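PDB 5O3Z: sorbitol-6-phosphate dehydrogenase, which probably catalyses the NAD-dependent oxidation of sorbitol 6-phosphate to fructose 6-phosphate, as a member of the short-chain dehydrogenase/reductase family. Local coordinates for residues 27-33 with 53-59; 138-142 with 241-247; 190-196 with 228-234. The contacts are given in a common frame with arbitrary orientation. Residues are numbered along the deposited sequence.

Overall arrangement
The three contacts belong to one Rossmann-type domain whose parallel seven-stranded sheet runs in the order 3-2-1-4-5-6-7. Contacts 1 and 2 lie where strands 32-37, 59-63 and 139-145 begin, at the N-terminal ends, opposite the C-terminal ends where this fold binds its cofactor. Their centres are 19 Å apart, and they touch through Y31 OH and A242 CB at 3.8 Å. Contact 3, centred 24 Å from contact 1 and 22 Å from contact 2, follows the C-terminal end of strand 182-188, the side where relatives bind cofactor and substrate. Helix 231-242 links contacts 2 and 3, which both also reach the second subunit; in sequence, contact 3 is nested inside contact 2.

Contact 1 (27-33 with 53-59); sequences AQAGYHV and RYGAGRA
R58, H32 and Y54 have the largest buried areas, about half of the 449 Å² total. Segment 27-33 leaves helix 17-28 through a Schellman motif, with G30 at positive phi (97°) and G30 N bonded to A27 O at 2.8 Å, then enters strand 32-37. Segment 53-59 leaves helix 40-54 at G55, also at positive phi, makes a type II turn from G55 to R58 and starts strand 59-63. The strands are parallel: V33 pairs with A59 (CA-CA 4.7 Å), and V33 N donates to R58 O at 3.0 Å and 153°. Two CA-H...O contacts flank this bond, H32 CA to R58 O at 3.2 Å and A59 CA to V33 O at 3.1 Å. H32 (chi1 m) brings its ring edge to the turn, with CD2 3.1 Å from G57 O. R58 (chi1 t, chi2 135°, chi3 -120°) folds back along segment 27-33; one guanidinium face lies under A27 O (3.8 Å from NH2) and Y31 O (3.9 Å from NE), while NH1 is 3.6 Å from G30 O. Y54 (chi1 m) presents a ring face to the helix end: A27 CB makes an off-centre CH-pi contact 4.1 Å from its centroid, and Y54 OH is 3.1 Å from Q28 CB. The contact joins the starts of strands 32-37 and 59-63, the latter returning from helix 40-54, in a beta-alpha-beta unit of the Rossmann fold. The chemistry implies directional bonding between the strands, whereas R58 lies against carbonyls of the helix end and following turn by charge-dipole proximity, leaving Y31 O without a hydrogen-bonding partner.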
loop_
_atom_site.group_PDB
_atom_site.type_symbol
_atom_site.label_atom_id
_atom_site.label_comp_id
_atom_site.label_asym_id
_atom_site.label_seq_id
_atom_site.Cartn_x
_atom_site.Cartn_y
_atom_site.Cartn_z
ATOM N N ALA A 27 -19.410 -9.666 -25.891
ATOM C CA ALA A 27 -20.363 -10.439 -26.738
ATOM C C ALA A 27 -19.647 -11.720 -27.199
ATOM O O ALA A 27 -20.155 -12.817 -27.052
ATOM C CB ALA A 27 -20.765 -9.591 -27.913
ATOM N N GLN A 28 -18.439 -11.547 -27.701
ATOM C CA GLN A 28 -17.583 -12.703 -28.062
ATOM C C GLN A 28 -17.440 -13.746 -26.974
ATOM O O GLN A 28 -17.618 -14.942 -27.224
ATOM C CB GLN A 28 -16.221 -12.213 -28.477
ATOM C CG GLN A 28 -15.339 -13.304 -29.062
ATOM C CD GLN A 28 -13.955 -12.778 -29.177
ATOM O OE1 GLN A 28 -13.318 -12.457 -28.138
ATOM N NE2 GLN A 28 -13.485 -12.586 -30.407
ATOM N N ALA A 29 -17.178 -13.319 -25.753
ATOM C CA ALA A 29 -17.139 -14.231 -24.591
ATOM C C ALA A 29 -18.466 -14.872 -24.232
ATOM O O ALA A 29 -18.556 -15.632 -23.261
ATOM C CB ALA A 29 -16.599 -13.492 -23.382
ATOM N N GLY A 30 -19.538 -14.572 -24.982
ATOM C CA GLY A 30 -20.814 -15.145 -24.692
ATOM C C GLY A 30 -21.806 -14.339 -23.878
ATOM O O GLY A 30 -22.819 -14.894 -23.466
ATOM N N TYR A 31 -21.536 -13.051 -23.627
ATOM C CA TYR A 31 -22.482 -12.207 -22.873
ATOM C C TYR A 31 -23.566 -11.579 -23.796
ATOM O O TYR A 31 -23.287 -11.153 -24.935
ATOM C CB TYR A 31 -21.735 -11.086 -22.064
ATOM C CG TYR A 31 -20.899 -11.534 -20.808
ATOM C CD1 TYR A 31 -19.578 -11.985 -20.929
ATOM C CD2 TYR A 31 -21.427 -11.423 -19.517
ATOM C CE1 TYR A 31 -18.844 -12.335 -19.804
ATOM C CE2 TYR A 31 -20.716 -11.792 -18.396
ATOM C CZ TYR A 31 -19.424 -12.272 -18.552
ATOM O OH TYR A 31 -18.737 -12.609 -17.421
ATOM N N HIS A 32 -24.759 -11.417 -23.247
ATOM C CA HIS A 32 -25.700 -10.385 -23.772
ATOM C C HIS A 32 -25.254 -9.017 -23.247
ATOM O O HIS A 32 -24.875 -8.899 -22.088
ATOM C CB HIS A 32 -27.120 -10.665 -23.344
ATOM C CG HIS A 32 -27.779 -11.720 -24.164
ATOM N ND1 HIS A 32 -27.515 -13.067 -23.999
ATOM C CD2 HIS A 32 -28.721 -11.628 -25.136
ATOM C CE1 HIS A 32 -28.262 -13.753 -24.854
ATOM N NE2 HIS A 32 -29.001 -12.900 -25.549
ATOM N N VAL A 33 -25.246 -8.017 -24.104
ATOM C CA VAL A 33 -24.634 -6.748 -23.749
ATOM C C VAL A 33 -25.673 -5.626 -23.824
ATOM O O VAL A 33 -26.399 -5.499 -24.823
ATOM C CB VAL A 33 -23.413 -6.426 -24.605
ATOM C CG1 VAL A 33 -22.780 -5.104 -24.163
ATOM C CG2 VAL A 33 -22.370 -7.548 -24.501
ATOM N N ARG A 53 -23.451 -9.705 -36.058
ATOM C CA ARG A 53 -22.495 -10.803 -35.948
ATOM C C ARG A 53 -22.961 -11.970 -35.095
ATOM O O ARG A 53 -22.615 -13.111 -35.404
ATOM C CB ARG A 53 -21.168 -10.281 -35.436
ATOM C CG ARG A 53 -20.325 -11.305 -34.691
ATOM C CD ARG A 53 -18.889 -10.860 -34.553
ATOM N NE ARG A 53 -18.060 -12.014 -34.183
ATOM C CZ ARG A 53 -16.771 -11.943 -33.854
ATOM N NH1 ARG A 53 -16.128 -10.778 -33.828
ATOM N NH2 ARG A 53 -16.108 -13.036 -33.523
ATOM N N TYR A 54 -23.747 -11.722 -34.047
ATOM C CA TYR A 54 -24.013 -12.711 -33.003
ATOM C C TYR A 54 -25.455 -13.163 -32.917
ATOM O O TYR A 54 -25.742 -14.098 -32.165
ATOM C CB TYR A 54 -23.593 -12.186 -31.596
ATOM C CG TYR A 54 -22.123 -12.034 -31.391
ATOM C CD1 TYR A 54 -21.320 -13.159 -31.219
ATOM C CD2 TYR A 54 -21.518 -10.810 -31.468
ATOM C CE1 TYR A 54 -19.959 -13.044 -31.077
ATOM C CE2 TYR A 54 -20.148 -10.681 -31.320
ATOM C CZ TYR A 54 -19.389 -11.824 -31.119
ATOM O OH TYR A 54 -18.027 -11.715 -30.991
ATOM N N GLY A 55 -26.363 -12.499 -33.634
ATOM C CA GLY A 55 -27.788 -12.850 -33.612
ATOM C C GLY A 55 -28.593 -11.698 -33.032
ATOM O O GLY A 55 -28.086 -10.940 -32.176
ATOM N N ALA A 56 -29.833 -11.544 -33.498
ATOM C CA ALA A 56 -30.727 -10.485 -33.009
ATOM C C ALA A 56 -30.979 -10.639 -31.513
ATOM O O ALA A 56 -31.071 -11.749 -31.011
ATOM C CB ALA A 56 -32.047 -10.508 -33.779
ATOM N N GLY A 57 -31.048 -9.515 -30.794
ATOM C CA GLY A 57 -31.404 -9.512 -29.363
ATOM C C GLY A 57 -30.216 -9.872 -28.475
ATOM O O GLY A 57 -30.390 -10.125 -27.293
ATOM N N ARG A 58 -29.019 -9.881 -29.050
ATOM C CA ARG A 58 -27.812 -10.108 -28.262
ATOM C C ARG A 58 -27.402 -8.851 -27.521
ATOM O O ARG A 58 -27.078 -8.925 -26.324
ATOM C CB ARG A 58 -26.651 -10.565 -29.113
ATOM C CG ARG A 58 -25.437 -10.949 -28.262
ATOM C CD ARG A 58 -24.850 -12.234 -28.744
ATOM N NE ARG A 58 -24.833 -13.285 -27.757
ATOM C CZ ARG A 58 -23.968 -14.295 -27.788
ATOM N NH1 ARG A 58 -24.014 -15.228 -26.841
ATOM N NH2 ARG A 58 -23.089 -14.406 -28.776
ATOM N N ALA A 59 -27.422 -7.740 -28.258
ATOM C CA ALA A 59 -27.144 -6.395 -27.748
ATOM C C ALA A 59 -28.310 -5.362 -27.967
ATOM O O ALA A 59 -28.972 -5.360 -29.034
ATOM C CB ALA A 59 -25.884 -5.885 -28.373
#

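Contact 2 (138-142 with 241-247); sequences GRIIQ and YASDKAA
R139, the first residue of strand 139-145, reaches from extended backbone (-129°/142°) to the chain leaving helix 231-242, its CA 5.7 Å from that of A242. With chi1 m, chi2 m, chi3 t and chi4 -98°, its guanidinium is bonded by all three nitrogens to backbone carbonyls: NH2 to S243 O at 2.9 Å and 159°, NE weakly to Y241 O at 3.2 Å and 120°, and NH1 to G138 O at 3.1 Å. D244 OD1 is near NH2 at 4.0 Å but well out of the guanidinium plane, so only charge proximity applies. S243 OG accepts from K245 N at 2.8 Å, an ST turn, and donates to F240 O. Y241 OH bonds to its counterpart in the second subunit. Two residues on, I141, which also points toward 241-247, packs CD1 on A242 CB at 3.9 Å. The arrangement joins an inner strand of the Rossmann sheet to the late helix that, as in SDR relatives, takes part in a subunit interface.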
loop_
_atom_site.group_PDB
_atom_site.type_symbol
_atom_site.label_atom_id
_atom_site.label_comp_id
_atom_site.label_asym_id
_atom_site.label_seq_id
_atom_site.Cartn_x
_atom_site.Cartn_y
_atom_site.Cartn_z
ATOM N N GLY A 138 -23.160 -11.478 -8.606
ATOM C CA GLY A 138 -22.776 -10.578 -9.697
ATOM C C GLY A 138 -21.367 -10.027 -9.568
ATOM O O GLY A 138 -20.663 -10.363 -8.666
ATOM N N ARG A 139 -20.974 -9.238 -10.562
ATOM C CA ARG A 139 -19.710 -8.576 -10.654
ATOM C C ARG A 139 -19.902 -7.076 -10.958
ATOM O O ARG A 139 -20.789 -6.688 -11.739
ATOM C CB ARG A 139 -18.992 -9.191 -11.782
ATOM C CG ARG A 139 -18.809 -10.678 -11.619
ATOM C CD ARG A 139 -17.786 -10.952 -10.561
ATOM N NE ARG A 139 -17.385 -12.317 -10.425
ATOM C CZ ARG A 139 -17.845 -13.182 -9.536
ATOM N NH1 ARG A 139 -18.851 -12.894 -8.719
ATOM N NH2 ARG A 139 -17.297 -14.419 -9.487
ATOM N N ILE A 140 -19.071 -6.235 -10.358
ATOM C CA ILE A 140 -19.027 -4.833 -10.672
ATOM C C ILE A 140 -17.559 -4.555 -10.926
ATOM O O ILE A 140 -16.725 -4.833 -10.043
ATOM C CB ILE A 140 -19.557 -3.955 -9.537
ATOM C CG1 ILE A 140 -21.043 -4.205 -9.270
ATOM C CG2 ILE A 140 -19.284 -2.490 -9.843
ATOM C CD1 ILE A 140 -21.591 -3.559 -8.011
ATOM N N ILE A 141 -17.244 -4.038 -12.089
ATOM C CA ILE A 141 -15.871 -3.718 -12.399
ATOM C C ILE A 141 -15.797 -2.310 -12.840
ATOM O O ILE A 141 -16.408 -1.943 -13.850
ATOM C CB ILE A 141 -15.318 -4.666 -13.471
ATOM C CG1 ILE A 141 -15.129 -6.062 -12.836
ATOM C CG2 ILE A 141 -13.979 -4.177 -13.995
ATOM C CD1 ILE A 141 -14.991 -7.186 -13.834
ATOM N N GLN A 142 -14.967 -1.503 -12.153
ATOM C CA GLN A 142 -14.689 -0.135 -12.585
ATOM C C GLN A 142 -13.412 0.041 -13.388
ATOM O O GLN A 142 -12.340 -0.410 -12.992
ATOM C CB GLN A 142 -14.539 0.765 -11.341
ATOM C CG GLN A 142 -14.582 2.267 -11.641
ATOM C CD GLN A 142 -13.737 3.146 -10.659
ATOM O OE1 GLN A 142 -12.928 2.647 -9.852
ATOM N NE2 GLN A 142 -13.869 4.478 -10.815
ATOM N N TYR A 241 -11.645 -11.443 -13.790
ATOM C CA TYR A 241 -12.343 -11.018 -12.535
ATOM C C TYR A 241 -13.895 -11.055 -12.607
ATOM O O TYR A 241 -14.605 -11.214 -11.608
ATOM C CB TYR A 241 -11.745 -9.709 -11.940
ATOM C CG TYR A 241 -10.301 -9.906 -11.380
ATOM C CD1 TYR A 241 -10.099 -10.317 -10.072
ATOM C CD2 TYR A 241 -9.194 -9.725 -12.155
ATOM C CE1 TYR A 241 -8.787 -10.572 -9.576
ATOM C CE2 TYR A 241 -7.907 -9.932 -11.660
ATOM C CZ TYR A 241 -7.711 -10.335 -10.384
ATOM O OH TYR A 241 -6.460 -10.521 -9.837
ATOM N N ALA A 242 -14.419 -11.025 -13.811
ATOM C CA ALA A 242 -15.889 -11.189 -13.997
ATOM C C ALA A 242 -16.346 -12.651 -13.956
ATOM O O ALA A 242 -17.528 -12.943 -13.747
ATOM C CB ALA A 242 -16.294 -10.551 -15.327
ATOM N N SER A 243 -15.407 -13.590 -14.102
ATOM C CA SER A 243 -15.732 -15.000 -14.188
ATOM C C SER A 243 -16.067 -15.602 -12.814
ATOM O O SER A 243 -15.691 -15.076 -11.758
ATOM C CB SER A 243 -14.550 -15.747 -14.826
ATOM O OG SER A 243 -13.643 -16.175 -13.809
ATOM N N ASP A 244 -16.681 -16.779 -12.796
ATOM C CA ASP A 244 -16.843 -17.526 -11.529
ATOM C C ASP A 244 -15.515 -18.061 -10.989
ATOM O O ASP A 244 -15.439 -18.479 -9.841
ATOM C CB ASP A 244 -17.882 -18.641 -11.695
ATOM C CG ASP A 244 -19.290 -18.076 -12.049
ATOM O OD1 ASP A 244 -19.652 -16.997 -11.511
ATOM O OD2 ASP A 244 -20.037 -18.677 -12.877
ATOM N N LYS A 245 -14.463 -18.004 -11.791
ATOM C CA LYS A 245 -13.110 -18.451 -11.324
ATOM C C LYS A 245 -12.440 -17.523 -10.249
ATOM O O LYS A 245 -11.601 -17.987 -9.467
ATOM C CB LYS A 245 -12.175 -18.622 -12.521
ATOM C CG LYS A 245 -12.552 -19.794 -13.418
ATOM C CD LYS A 245 -11.991 -19.609 -14.824
ATOM C CE LYS A 245 -12.005 -20.943 -15.542
ATOM N NZ LYS A 245 -11.341 -20.963 -16.867
ATOM N N ALA A 246 -12.884 -16.259 -10.217
ATOM C CA ALA A 246 -12.420 -15.205 -9.322
ATOM C C ALA A 246 -13.437 -14.913 -8.233
ATOM O O ALA A 246 -13.439 -13.811 -7.666
ATOM C CB ALA A 246 -12.123 -13.958 -10.132
ATOM N N ALA A 247 -14.274 -15.892 -7.866
ATOM C CA ALA A 247 -15.274 -15.703 -6.820
ATOM C C ALA A 247 -14.762 -15.379 -5.416
ATOM O O ALA A 247 -15.484 -14.771 -4.657
ATOM C CB ALA A 247 -16.246 -16.895 -6.735
#

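Contact 3 (190-196 with 228-234); sequences NLLKSPM and GCDYQDV
Backbone bonding sets the approach of the two loops: C229 N donates to N190 O at 2.8 Å and 156°, and L191 CA makes a CA-H...O contact with C229 O at 3.5 Å and 171°, with L191 and C229 CA atoms 4.8 Å apart. Within 190-196, an inverse gamma turn centred on L191 runs into a type I turn from L191 to S194, closed by S194 N to L191 O at 2.9 Å. Within 228-234, a capping box starts helix 231-242: D233 N to D230 OD1 at 3.1 Å and D230 N to D233 OD2 at 3.0 Å. Apolar contacts follow: L191 CD2 meets C229 SG at 3.8 Å, and L192 CD1 sits 3.5 Å from G228 CA, where a CB would clash. Y231 (chi1 m) reaches helix 195-199; its OH is 3.5 Å from S194 OG, a weak hydrogen bond at most, and lies against P195 CD (3.9 Å) and M196 CE (3.8 Å). Segment 190-196 follows strand 182-188, the position that in SDR relatives opens the substrate-binding region.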
loop_
_atom_site.group_PDB
_atom_site.type_symbol
_atom_site.label_atom_id
_atom_site.label_comp_id
_atom_site.label_asym_id
_atom_site.label_seq_id
_atom_site.Cartn_x
_atom_site.Cartn_y
_atom_site.Cartn_z
ATOM N N ASN A 190 -1.254 3.610 -19.360
ATOM C CA ASN A 190 -1.568 4.557 -20.405
ATOM C C ASN A 190 -1.937 3.818 -21.692
ATOM O O ASN A 190 -1.208 2.916 -22.118
ATOM C CB ASN A 190 -0.358 5.446 -20.704
ATOM C CG ASN A 190 0.057 6.330 -19.535
ATOM O OD1 ASN A 190 -0.744 7.128 -19.029
ATOM N ND2 ASN A 190 1.359 6.297 -19.193
ATOM N N LEU A 191 -3.077 4.175 -22.286
ATOM C CA LEU A 191 -3.568 3.565 -23.541
ATOM C C LEU A 191 -3.027 4.427 -24.671
ATOM O O LEU A 191 -3.725 5.280 -25.243
ATOM C CB LEU A 191 -5.070 3.527 -23.505
ATOM C CG LEU A 191 -5.659 2.958 -22.215
ATOM C CD1 LEU A 191 -7.098 3.397 -22.077
ATOM C CD2 LEU A 191 -5.609 1.456 -22.267
ATOM N N LEU A 192 -1.744 4.231 -24.969
ATOM C CA LEU A 192 -0.964 5.160 -25.810
ATOM C C LEU A 192 -1.517 5.328 -27.245
ATOM O O LEU A 192 -1.372 6.387 -27.858
ATOM C CB LEU A 192 0.496 4.710 -25.865
ATOM C CG LEU A 192 1.284 4.608 -24.566
ATOM C CD1 LEU A 192 2.640 3.934 -24.782
ATOM C CD2 LEU A 192 1.473 5.985 -23.965
ATOM N N LYS A 193 -2.144 4.276 -27.750
ATOM C CA LYS A 193 -2.765 4.273 -29.076
ATOM C C LYS A 193 -4.256 4.576 -29.049
ATOM O O LYS A 193 -4.946 4.406 -30.051
ATOM C CB LYS A 193 -2.511 2.923 -29.725
ATOM C CG LYS A 193 -1.065 2.803 -30.185
ATOM C CD LYS A 193 -0.696 1.344 -30.420
ATOM C CE LYS A 193 0.743 1.059 -29.994
ATOM N NZ LYS A 193 1.055 -0.390 -30.098
ATOM N N SER A 194 -4.762 5.034 -27.913
ATOM C CA SER A 194 -6.069 5.629 -27.875
ATOM C C SER A 194 -6.097 6.875 -28.722
ATOM O O SER A 194 -5.118 7.592 -28.796
ATOM C CB SER A 194 -6.419 6.036 -26.467
ATOM O OG SER A 194 -6.694 4.883 -25.711
ATOM N N PRO A 195 -7.225 7.130 -29.398
ATOM C CA PRO A 195 -7.472 8.461 -30.001
ATOM C C PRO A 195 -7.307 9.612 -28.975
ATOM O O PRO A 195 -6.630 10.607 -29.221
ATOM C CB PRO A 195 -8.944 8.353 -30.460
ATOM C CG PRO A 195 -9.142 6.895 -30.751
ATOM C CD PRO A 195 -8.179 6.112 -29.889
ATOM N N MET A 196 -7.945 9.435 -27.825
ATOM C CA MET A 196 -7.778 10.317 -26.680
ATOM C C MET A 196 -6.296 10.691 -26.504
ATOM O O MET A 196 -5.943 11.882 -26.503
ATOM C CB MET A 196 -8.262 9.599 -25.412
ATOM C CG MET A 196 -9.694 9.037 -25.456
ATOM S SD MET A 196 -9.977 7.428 -26.291
ATOM C CE MET A 196 -9.568 6.182 -25.030
ATOM N N GLY A 228 2.973 0.153 -24.029
ATOM C CA GLY A 228 1.778 0.817 -23.514
ATOM C C GLY A 228 0.657 -0.143 -23.219
ATOM O O GLY A 228 0.723 -1.336 -23.554
ATOM N N CYS A 229 -0.396 0.314 -22.561
ATOM C CA CYS A 229 -1.479 -0.599 -22.234
ATOM C C CYS A 229 -2.360 -0.747 -23.460
ATOM O O CYS A 229 -2.708 0.215 -24.102
ATOM C CB CYS A 229 -2.302 -0.127 -21.027
ATOM S SG CYS A 229 -3.630 -1.205 -20.468
ATOM N N ASP A 230 -2.796 -1.931 -23.766
ATOM C CA ASP A 230 -3.759 -1.987 -24.854
ATOM C C ASP A 230 -5.111 -2.536 -24.444
ATOM O O ASP A 230 -5.316 -3.050 -23.342
ATOM C CB ASP A 230 -3.119 -2.617 -26.124
ATOM C CG ASP A 230 -2.942 -4.129 -26.023
ATOM O OD1 ASP A 230 -3.516 -4.726 -25.093
ATOM O OD2 ASP A 230 -2.262 -4.737 -26.907
ATOM N N TYR A 231 -6.083 -2.397 -25.337
ATOM C CA TYR A 231 -7.466 -2.672 -24.956
ATOM C C TYR A 231 -7.666 -4.117 -24.645
ATOM O O TYR A 231 -8.550 -4.515 -23.837
ATOM C CB TYR A 231 -8.464 -2.240 -26.079
ATOM C CG TYR A 231 -8.618 -0.750 -26.418
ATOM C CD1 TYR A 231 -8.449 0.268 -25.462
ATOM C CD2 TYR A 231 -9.015 -0.368 -27.685
ATOM C CE1 TYR A 231 -8.658 1.603 -25.793
ATOM C CE2 TYR A 231 -9.213 0.968 -28.022
ATOM C CZ TYR A 231 -9.027 1.949 -27.074
ATOM O OH TYR A 231 -9.226 3.263 -27.411
ATOM N N GLN A 232 -6.895 -4.967 -25.322
ATOM C CA GLN A 232 -7.027 -6.399 -25.087
ATOM C C GLN A 232 -6.545 -6.811 -23.676
ATOM O O GLN A 232 -7.119 -7.683 -23.040
ATOM C CB GLN A 232 -6.300 -7.208 -26.196
ATOM C CG GLN A 232 -6.502 -8.707 -26.082
ATOM C CD GLN A 232 -7.893 -9.124 -26.457
ATOM O OE1 GLN A 232 -8.396 -8.684 -27.492
ATOM N NE2 GLN A 232 -8.511 -9.916 -25.670
ATOM N N ASP A 233 -5.507 -6.159 -23.178
ATOM C CA ASP A 233 -5.072 -6.434 -21.762
ATOM C C ASP A 233 -6.199 -6.130 -20.813
ATOM O O ASP A 233 -6.496 -6.856 -19.948
ATOM C CB ASP A 233 -3.881 -5.571 -21.386
ATOM C CG ASP A 233 -2.740 -5.709 -22.313
ATOM O OD1 ASP A 233 -2.347 -6.863 -22.629
ATOM O OD2 ASP A 233 -2.235 -4.670 -22.706
ATOM N N VAL A 234 -6.895 -5.034 -21.058
ATOM C CA VAL A 234 -8.015 -4.678 -20.224
ATOM C C VAL A 234 -9.087 -5.736 -20.210
ATOM O O VAL A 234 -9.542 -6.205 -19.158
ATOM C CB VAL A 234 -8.596 -3.301 -20.634
ATOM C CG1 VAL A 234 -9.754 -2.915 -19.726
ATOM C CG2 VAL A 234 -7.537 -2.211 -20.555
#